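Long-range contacts in sulfatase (Bacteroides fragilis CAG:558, PDB 6USS), which probably hydrolyses sulfate esters as a calcium-dependent arylsulfatase of the gut microbiome, here in a catalytic mutant form: residues A[107-112]-A[213-218]; A[125-130]-A[426-431]; A[142-147]-A[398-403]. The protein carries 1 engineered substitution. One frame throughout, in Å; residues are numbered along the deposited sequence.

Interaction 1. Residues A[107-112]-A[213-218]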
# COMPACT_ATOMS: atom_id res chain seq x y z
N THR A 107 -6.93 -17.40 -17.44
CA THR A 107 -6.56 -17.68 -18.83
C THR A 107 -7.33 -16.85 -19.84
O THR A 107 -7.00 -16.89 -21.03
CB THR A 107 -6.75 -19.18 -19.16
OG1 THR A 107 -7.98 -19.66 -18.60
CG2 THR A 107 -5.59 -20.02 -18.62
N ASN A 108 -8.34 -16.10 -19.41
CA ASN A 108 -8.99 -15.11 -20.26
C ASN A 108 -9.09 -13.82 -19.47
O ASN A 108 -8.71 -13.77 -18.29
CB ASN A 108 -10.35 -15.62 -20.74
CG ASN A 108 -10.84 -14.89 -21.94
OD1 ASN A 108 -10.26 -13.88 -22.36
ND2 ASN A 108 -11.95 -15.37 -22.50
N TRP A 109 -9.60 -12.75 -20.08
CA TRP A 109 -9.52 -11.45 -19.43
C TRP A 109 -10.58 -11.29 -18.32
O TRP A 109 -11.71 -11.74 -18.43
CB TRP A 109 -9.63 -10.32 -20.45
CG TRP A 109 -10.96 -10.14 -21.11
CD1 TRP A 109 -11.38 -10.72 -22.27
CD2 TRP A 109 -12.03 -9.29 -20.66
NE1 TRP A 109 -12.66 -10.29 -22.57
CE2 TRP A 109 -13.08 -9.42 -21.59
CE3 TRP A 109 -12.20 -8.44 -19.56
CZ2 TRP A 109 -14.29 -8.73 -21.45
CZ3 TRP A 109 -13.40 -7.75 -19.43
CH2 TRP A 109 -14.43 -7.91 -20.37
N THR A 110 -10.18 -10.63 -17.23
CA THR A 110 -11.01 -10.51 -16.04
C THR A 110 -11.51 -9.09 -15.85
O THR A 110 -10.85 -8.12 -16.25
CB THR A 110 -10.24 -10.93 -14.79
OG1 THR A 110 -9.24 -9.95 -14.50
CG2 THR A 110 -9.57 -12.27 -15.00
N TYR A 111 -12.72 -8.98 -15.24
CA TYR A 111 -13.20 -7.80 -14.53
C TYR A 111 -14.38 -8.13 -13.61
O TYR A 111 -14.27 -7.96 -12.39
CB TYR A 111 -13.56 -6.65 -15.49
CG TYR A 111 -13.89 -5.38 -14.74
CD1 TYR A 111 -12.91 -4.40 -14.50
CD2 TYR A 111 -15.17 -5.15 -14.25
CE1 TYR A 111 -13.22 -3.24 -13.81
CE2 TYR A 111 -15.48 -4.00 -13.54
CZ TYR A 111 -14.51 -3.06 -13.32
OH TYR A 111 -14.82 -1.93 -12.62
N PRO A 112 -15.52 -8.61 -14.12
CA PRO A 112 -16.69 -8.79 -13.24
C PRO A 112 -16.45 -9.87 -12.19
O PRO A 112 -16.03 -10.98 -12.52
CB PRO A 112 -17.81 -9.20 -14.21
CG PRO A 112 -17.09 -9.85 -15.34
CD PRO A 112 -15.83 -9.02 -15.50
N ASN A 213 -20.54 4.92 -12.94
CA ASN A 213 -19.30 5.01 -13.71
C ASN A 213 -19.05 3.74 -14.52
O ASN A 213 -19.24 2.63 -14.01
CB ASN A 213 -18.10 5.25 -12.80
CG ASN A 213 -17.47 6.64 -12.97
OD1 ASN A 213 -17.98 7.50 -13.70
ND2 ASN A 213 -16.35 6.85 -12.29
N PRO A 214 -18.61 3.88 -15.78
CA PRO A 214 -18.26 2.69 -16.57
C PRO A 214 -17.05 1.96 -15.99
O PRO A 214 -16.18 2.57 -15.37
CB PRO A 214 -17.96 3.26 -17.96
CG PRO A 214 -17.67 4.72 -17.75
CD PRO A 214 -18.51 5.12 -16.57
N TRP A 215 -17.01 0.65 -16.22
CA TRP A 215 -15.93 -0.22 -15.74
C TRP A 215 -14.54 0.38 -15.93
O TRP A 215 -13.71 0.35 -15.02
CB TRP A 215 -15.99 -1.57 -16.47
CG TRP A 215 -17.14 -2.45 -16.11
CD1 TRP A 215 -18.19 -2.15 -15.29
CD2 TRP A 215 -17.35 -3.79 -16.56
NE1 TRP A 215 -19.05 -3.23 -15.20
CE2 TRP A 215 -18.55 -4.25 -15.98
CE3 TRP A 215 -16.64 -4.66 -17.41
CZ2 TRP A 215 -19.06 -5.53 -16.21
CZ3 TRP A 215 -17.15 -5.93 -17.64
CH2 TRP A 215 -18.35 -6.35 -17.04
N PHE A 216 -14.25 0.90 -17.13
CA PHE A 216 -12.90 1.25 -17.53
C PHE A 216 -12.61 2.74 -17.40
O PHE A 216 -11.63 3.22 -17.99
CB PHE A 216 -12.62 0.77 -18.96
CG PHE A 216 -12.74 -0.73 -19.14
CD1 PHE A 216 -12.74 -1.59 -18.04
CD2 PHE A 216 -12.84 -1.28 -20.41
CE1 PHE A 216 -12.85 -2.97 -18.20
CE2 PHE A 216 -12.96 -2.66 -20.57
CZ PHE A 216 -12.96 -3.50 -19.46
N ALA A 217 -13.42 3.48 -16.65
CA ALA A 217 -13.04 4.85 -16.32
C ALA A 217 -11.72 4.83 -15.55
O ALA A 217 -11.51 3.98 -14.67
CB ALA A 217 -14.13 5.53 -15.51
N VAL A 218 -10.83 5.75 -15.89
CA VAL A 218 -9.47 5.77 -15.36
C VAL A 218 -9.47 6.57 -14.05
O VAL A 218 -9.81 7.76 -14.07
CB VAL A 218 -8.47 6.36 -16.36
CG1 VAL A 218 -7.04 6.17 -15.84
CG2 VAL A 218 -8.63 5.71 -17.72
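Tyr-111 and Trp-215 lie nearly flat on one another, an offset stack in which the phenol faces the five-membered ring of the indole at a centroid distance of 4.4 Å, the planes 17° apart. The closest touch, Tyr-111 CE2 to Trp-215 CG, is 3.4 Å, and Trp-215 CB sits over the same phenol as a CH-pi donor, 4.0 Å from the centroid of the Tyr-111 ring. Phe-216 meets Tyr-111 differently, in an offset edge-to-face arrangement with the planes 76° apart and CE1 of Phe-216 4.0 Å from CD1 of Tyr-111. Around this aromatic cluster, Pro-112 CD packs 4.0 Å from Trp-215 CH2, and the indole of Trp-109 meets Trp-215 edge to edge while its CZ3 reaches the rim of Phe-216.

Further out, a type I beta turn from Pro-214 to Ala-217 presents two successive aromatic residues to one loop. Tyr-111 CG is anti to the backbone N (chi1 -173°), and Tyr-111 is tied through its backbone to Val-171. The side chain of Trp-109 is about 8 Å from the bound calcium ion. The union is therefore one of aromatic surfaces, whose cohesion comes from dispersion and ring electrostatics.

Interaction 2. Residues A[125-130]-A[426-431]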
# COMPACT_ATOMS: atom_id res chain seq x y z
N ASN A 125 -18.37 -25.87 -23.14
CA ASN A 125 -18.24 -25.06 -21.94
C ASN A 125 -16.77 -24.79 -21.70
O ASN A 125 -15.94 -25.68 -21.83
CB ASN A 125 -18.82 -25.77 -20.72
CG ASN A 125 -20.29 -26.00 -20.85
OD1 ASN A 125 -21.06 -25.04 -20.89
ND2 ASN A 125 -20.69 -27.27 -20.95
N VAL A 126 -16.45 -23.55 -21.33
CA VAL A 126 -15.07 -23.19 -21.06
C VAL A 126 -14.64 -23.83 -19.74
O VAL A 126 -15.48 -24.33 -18.98
CB VAL A 126 -14.88 -21.66 -21.03
CG1 VAL A 126 -15.16 -21.07 -22.41
CG2 VAL A 126 -15.79 -21.05 -20.02
N ALA A 127 -13.33 -23.82 -19.46
CA ALA A 127 -12.84 -24.28 -18.17
C ALA A 127 -13.46 -23.47 -17.04
O ALA A 127 -13.88 -22.32 -17.23
CB ALA A 127 -11.32 -24.17 -18.10
N ASP A 128 -13.54 -24.07 -15.86
CA ASP A 128 -13.97 -23.34 -14.67
C ASP A 128 -12.76 -22.57 -14.16
O ASP A 128 -12.14 -22.91 -13.15
CB ASP A 128 -14.53 -24.27 -13.61
CG ASP A 128 -15.06 -23.53 -12.40
OD1 ASP A 128 -15.13 -22.28 -12.42
OD2 ASP A 128 -15.39 -24.21 -11.40
N TRP A 129 -12.43 -21.51 -14.88
CA TRP A 129 -11.18 -20.79 -14.70
C TRP A 129 -11.32 -19.68 -13.65
O TRP A 129 -12.39 -19.43 -13.11
CB TRP A 129 -10.71 -20.27 -16.06
CG TRP A 129 -11.56 -19.19 -16.70
CD1 TRP A 129 -12.73 -19.37 -17.41
CD2 TRP A 129 -11.29 -17.78 -16.71
NE1 TRP A 129 -13.20 -18.14 -17.85
CE2 TRP A 129 -12.33 -17.16 -17.44
CE3 TRP A 129 -10.27 -16.99 -16.17
CZ2 TRP A 129 -12.38 -15.78 -17.64
CZ3 TRP A 129 -10.32 -15.61 -16.37
CH2 TRP A 129 -11.37 -15.02 -17.10
N ASN A 130 -10.19 -19.03 -13.33
CA ASN A 130 -10.10 -18.13 -12.18
C ASN A 130 -10.48 -16.70 -12.57
O ASN A 130 -9.66 -15.78 -12.60
CB ASN A 130 -8.70 -18.18 -11.58
CG ASN A 130 -8.52 -19.35 -10.64
OD1 ASN A 130 -9.46 -19.77 -9.98
ND2 ASN A 130 -7.30 -19.89 -10.57
N ASN A 426 -1.99 -22.16 -22.57
CA ASN A 426 -3.29 -22.81 -22.46
C ASN A 426 -4.38 -21.76 -22.48
O ASN A 426 -4.40 -20.87 -21.63
CB ASN A 426 -3.42 -23.66 -21.19
CG ASN A 426 -4.61 -24.57 -21.25
OD1 ASN A 426 -5.01 -24.99 -22.33
ND2 ASN A 426 -5.21 -24.86 -20.11
N PHE A 427 -5.30 -21.87 -23.45
CA PHE A 427 -6.46 -20.99 -23.57
C PHE A 427 -7.71 -21.85 -23.70
O PHE A 427 -8.27 -21.99 -24.79
CB PHE A 427 -6.33 -20.03 -24.76
CG PHE A 427 -7.33 -18.91 -24.76
CD1 PHE A 427 -7.11 -17.76 -24.00
CD2 PHE A 427 -8.50 -18.99 -25.53
CE1 PHE A 427 -8.05 -16.70 -24.00
CE2 PHE A 427 -9.45 -17.95 -25.54
CZ PHE A 427 -9.22 -16.81 -24.77
N PRO A 428 -8.17 -22.43 -22.61
CA PRO A 428 -9.42 -23.21 -22.62
C PRO A 428 -10.64 -22.31 -22.45
O PRO A 428 -11.46 -22.51 -21.55
CB PRO A 428 -9.24 -24.16 -21.44
CG PRO A 428 -8.41 -23.36 -20.46
CD PRO A 428 -7.55 -22.40 -21.27
N ASN A 429 -10.75 -21.29 -23.31
CA ASN A 429 -11.70 -20.21 -23.12
C ASN A 429 -12.29 -19.80 -24.46
O ASN A 429 -11.92 -20.32 -25.52
CB ASN A 429 -11.02 -19.01 -22.45
CG ASN A 429 -10.62 -19.30 -21.04
OD1 ASN A 429 -9.57 -19.91 -20.80
ND2 ASN A 429 -11.46 -18.89 -20.09
N HIS A 430 -13.21 -18.83 -24.43
CA HIS A 430 -13.83 -18.33 -25.65
C HIS A 430 -13.69 -16.80 -25.67
O HIS A 430 -14.44 -16.09 -25.00
CB HIS A 430 -15.29 -18.76 -25.76
CG HIS A 430 -15.81 -18.80 -27.16
ND1 HIS A 430 -17.14 -19.04 -27.46
CD2 HIS A 430 -15.19 -18.62 -28.35
CE1 HIS A 430 -17.31 -19.02 -28.77
NE2 HIS A 430 -16.15 -18.77 -29.34
N TRP A 431 -12.71 -16.31 -26.44
CA TRP A 431 -12.53 -14.88 -26.64
C TRP A 431 -13.64 -14.34 -27.54
O TRP A 431 -14.44 -15.08 -28.13
CB TRP A 431 -11.17 -14.59 -27.24
CG TRP A 431 -10.77 -13.17 -27.11
CD1 TRP A 431 -10.80 -12.42 -25.97
CD2 TRP A 431 -10.26 -12.32 -28.15
NE1 TRP A 431 -10.35 -11.14 -26.24
CE2 TRP A 431 -10.01 -11.05 -27.56
CE3 TRP A 431 -10.00 -12.50 -29.51
CZ2 TRP A 431 -9.52 -9.98 -28.29
CZ3 TRP A 431 -9.51 -11.43 -30.24
CH2 TRP A 431 -9.27 -10.18 -29.63
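Trp-129 and Asn-429 meet with different first torsions, which set their two CG atoms. Trp-129 CG stands between the backbone N and the carbonyl carbon (chi1 67°), the crowded position, whereas Asn-429 CG is anti to its carbonyl carbon. The amide lies over one face of the indole, its plane 83° from that of the ring, with ND2 leading. Asn-429 ND2 lies 2.9 Å from Trp-129 NE1, but both are donors and the pair is not a hydrogen bond. Each N-H finds its acceptor on the carboxylate of Asp-118: NE1 on OD1, ND2 on OD2, while OD1 of Asn-429 bonds to Thr-107 OG1. The shared carboxylate, probably ionised, may help offset the closeness of the two donors.

The bond that does span the segments is made by the backbone. Ala-127 N donates to Pro-428 O over 3.1 Å, almost straight at 171°, and Ala-127 CB rests 3.8 Å from Pro-428 CG. Beside it, Val-126 CG1 packs 3.6 Å from Asn-429 CA and equally close to His-430 N, which itself donates to Asp-118 OD2. Inverse gamma turns centred on Asp-128 and Pro-428 bend the two chains near their meeting point.

Segment 426-431 leaves the end of strand 422-427, outermost within this chain in the four-stranded antiparallel sheet, with Phe-427 still bonded through its backbone to Thr-441 at the start of strand 441-446. Segment 125-130 leaves strand 124-125 and leads toward strand 133-135, and Asn-130 reaches His-104 at the end of helix 101-104.

Interaction 3. Residues A[142-147]-A[398-403]; sequences HTFQAT and TVQPID
Gln-400 grips the backbone of Thr-147 with both ends of its amide. Thr-147 N donates to Gln-400 OE1 over 2.9 Å at 174°, a straight bond although the N lies well above the carbonyl plane of the glutamine. In return, Gln-400 NE2 donates to Thr-147 O over 3.2 Å, more bent at 150°. The same NE2 also serves Thr-97 O, and Thr-147 O is shared with Tyr-384 OH, leaving both backbone polar groups of Thr-147 satisfied. A third bond uses the side chain: Thr-147 OG1, anti to its carbonyl carbon, accepts from Val-399 N at 3.0 Å.

Van der Waals contacts lie beside these bonds. The bend of the Gln-400 chain at chi2 (-71°) turns CD back toward Ala-146, whose CB lies 3.5 Å from it. Phe-144 touches Gln-400 CB through CZ at 3.7 Å, its ring nearly perpendicular to the amide. Val-399 CG2 lies 3.6 Å from Ala-146 CA.

Segment 142-147 carries strand 143-145, which pairs in parallel with strand 133-135. Segment 398-403 lies in the loop between helices 383-390 and 408-412; Tyr-384 packs against it, and Ile-152 of helix 149-155 touches both Thr-147 and Thr-398.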
# COMPACT_ATOMS: atom_id res chain seq x y z
N HIS A 142 -12.54 -17.36 -6.69
CA HIS A 142 -12.01 -17.95 -7.92
C HIS A 142 -10.69 -17.27 -8.27
O HIS A 142 -10.56 -16.64 -9.32
CB HIS A 142 -13.00 -17.82 -9.08
CG HIS A 142 -13.89 -19.02 -9.27
ND1 HIS A 142 -14.78 -19.45 -8.31
CD2 HIS A 142 -14.05 -19.85 -10.33
CE1 HIS A 142 -15.43 -20.51 -8.77
NE2 HIS A 142 -15.01 -20.78 -9.99
N THR A 143 -9.72 -17.38 -7.36
CA THR A 143 -8.43 -16.74 -7.51
C THR A 143 -7.31 -17.76 -7.40
O THR A 143 -7.48 -18.83 -6.80
CB THR A 143 -8.21 -15.65 -6.44
OG1 THR A 143 -8.14 -16.27 -5.14
CG2 THR A 143 -9.33 -14.62 -6.49
N PHE A 144 -6.16 -17.42 -7.99
CA PHE A 144 -4.91 -18.11 -7.74
C PHE A 144 -4.14 -17.31 -6.68
O PHE A 144 -3.82 -16.13 -6.91
CB PHE A 144 -4.08 -18.26 -9.01
CG PHE A 144 -2.82 -19.05 -8.82
CD1 PHE A 144 -2.85 -20.43 -8.83
CD2 PHE A 144 -1.61 -18.41 -8.62
CE1 PHE A 144 -1.70 -21.17 -8.63
CE2 PHE A 144 -0.44 -19.14 -8.44
CZ PHE A 144 -0.48 -20.52 -8.44
N GLN A 145 -3.90 -17.93 -5.53
CA GLN A 145 -3.14 -17.28 -4.46
C GLN A 145 -1.66 -17.35 -4.81
O GLN A 145 -1.16 -18.40 -5.22
CB GLN A 145 -3.38 -17.95 -3.11
CG GLN A 145 -2.48 -17.38 -1.99
CD GLN A 145 -2.69 -18.04 -0.62
OE1 GLN A 145 -3.44 -19.01 -0.50
NE2 GLN A 145 -2.04 -17.50 0.40
N ALA A 146 -0.96 -16.23 -4.65
CA ALA A 146 0.45 -16.22 -5.02
C ALA A 146 1.16 -15.09 -4.29
O ALA A 146 0.57 -14.07 -3.95
CB ALA A 146 0.65 -16.09 -6.53
N THR A 147 2.46 -15.31 -4.06
CA THR A 147 3.34 -14.30 -3.50
C THR A 147 3.76 -13.34 -4.60
O THR A 147 4.39 -13.75 -5.59
CB THR A 147 4.54 -14.98 -2.86
OG1 THR A 147 4.09 -15.82 -1.79
CG2 THR A 147 5.51 -13.95 -2.31
N THR A 398 8.08 -18.44 -1.73
CA THR A 398 6.81 -18.11 -2.35
C THR A 398 5.79 -19.17 -1.97
O THR A 398 6.15 -20.33 -1.77
CB THR A 398 6.97 -18.04 -3.88
OG1 THR A 398 7.67 -19.21 -4.32
CG2 THR A 398 7.77 -16.82 -4.30
N VAL A 399 4.51 -18.78 -1.87
CA VAL A 399 3.48 -19.79 -1.62
C VAL A 399 3.27 -20.67 -2.84
O VAL A 399 2.91 -21.84 -2.70
CB VAL A 399 2.14 -19.15 -1.18
CG1 VAL A 399 2.30 -18.39 0.15
CG2 VAL A 399 1.55 -18.26 -2.28
N GLN A 400 3.49 -20.14 -4.04
CA GLN A 400 3.22 -20.86 -5.28
C GLN A 400 4.53 -21.26 -5.94
O GLN A 400 5.56 -20.59 -5.76
CB GLN A 400 2.43 -19.98 -6.26
CG GLN A 400 3.27 -18.93 -7.01
CD GLN A 400 3.74 -17.78 -6.11
OE1 GLN A 400 3.59 -17.81 -4.88
NE2 GLN A 400 4.30 -16.74 -6.73
N PRO A 401 4.54 -22.34 -6.73
CA PRO A 401 5.73 -22.68 -7.51
C PRO A 401 6.04 -21.60 -8.53
O PRO A 401 5.15 -20.91 -9.01
CB PRO A 401 5.35 -23.99 -8.22
CG PRO A 401 4.11 -24.45 -7.57
CD PRO A 401 3.41 -23.23 -7.05
N ILE A 402 7.33 -21.45 -8.86
CA ILE A 402 7.77 -20.46 -9.83
C ILE A 402 8.12 -21.17 -11.12
O ILE A 402 9.15 -21.86 -11.20
CB ILE A 402 8.95 -19.64 -9.31
CG1 ILE A 402 8.59 -19.02 -7.96
CG2 ILE A 402 9.31 -18.54 -10.30
CD1 ILE A 402 7.53 -17.98 -8.07
N ASP A 403 7.29 -20.99 -12.15
CA ASP A 403 7.54 -21.59 -13.46
C ASP A 403 8.52 -20.78 -14.31
O ASP A 403 9.21 -21.36 -15.15
CB ASP A 403 6.21 -21.78 -14.18
CG ASP A 403 5.23 -22.63 -13.37
OD1 ASP A 403 5.59 -23.77 -13.01
OD2 ASP A 403 4.11 -22.18 -13.07

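The first segments of interactions 1, 2 and 3 all follow helix 101-104, in the order 107-112, 125-130 and 142-147; their partners come later as 213-218 (interaction 1), 398-403 (interaction 3) and 426-431 (interaction 2). Interaction 3 is nested within the loop closed by interaction 2, while interaction 1 crosses both. The centres of interactions 1 and 2 are about 17 Å apart, those of interactions 2 and 3 about 19 Å. Interaction 2 touches both others: Thr-107 meets Asn-429, and Asp-128 probably bonds His-142. The chain after helix 101-104, which among these contacts nears the calcium site only at Trp-109, is thereby joined to the 213-218 turn, the 398-403 loop and the C-terminal four-stranded sheet.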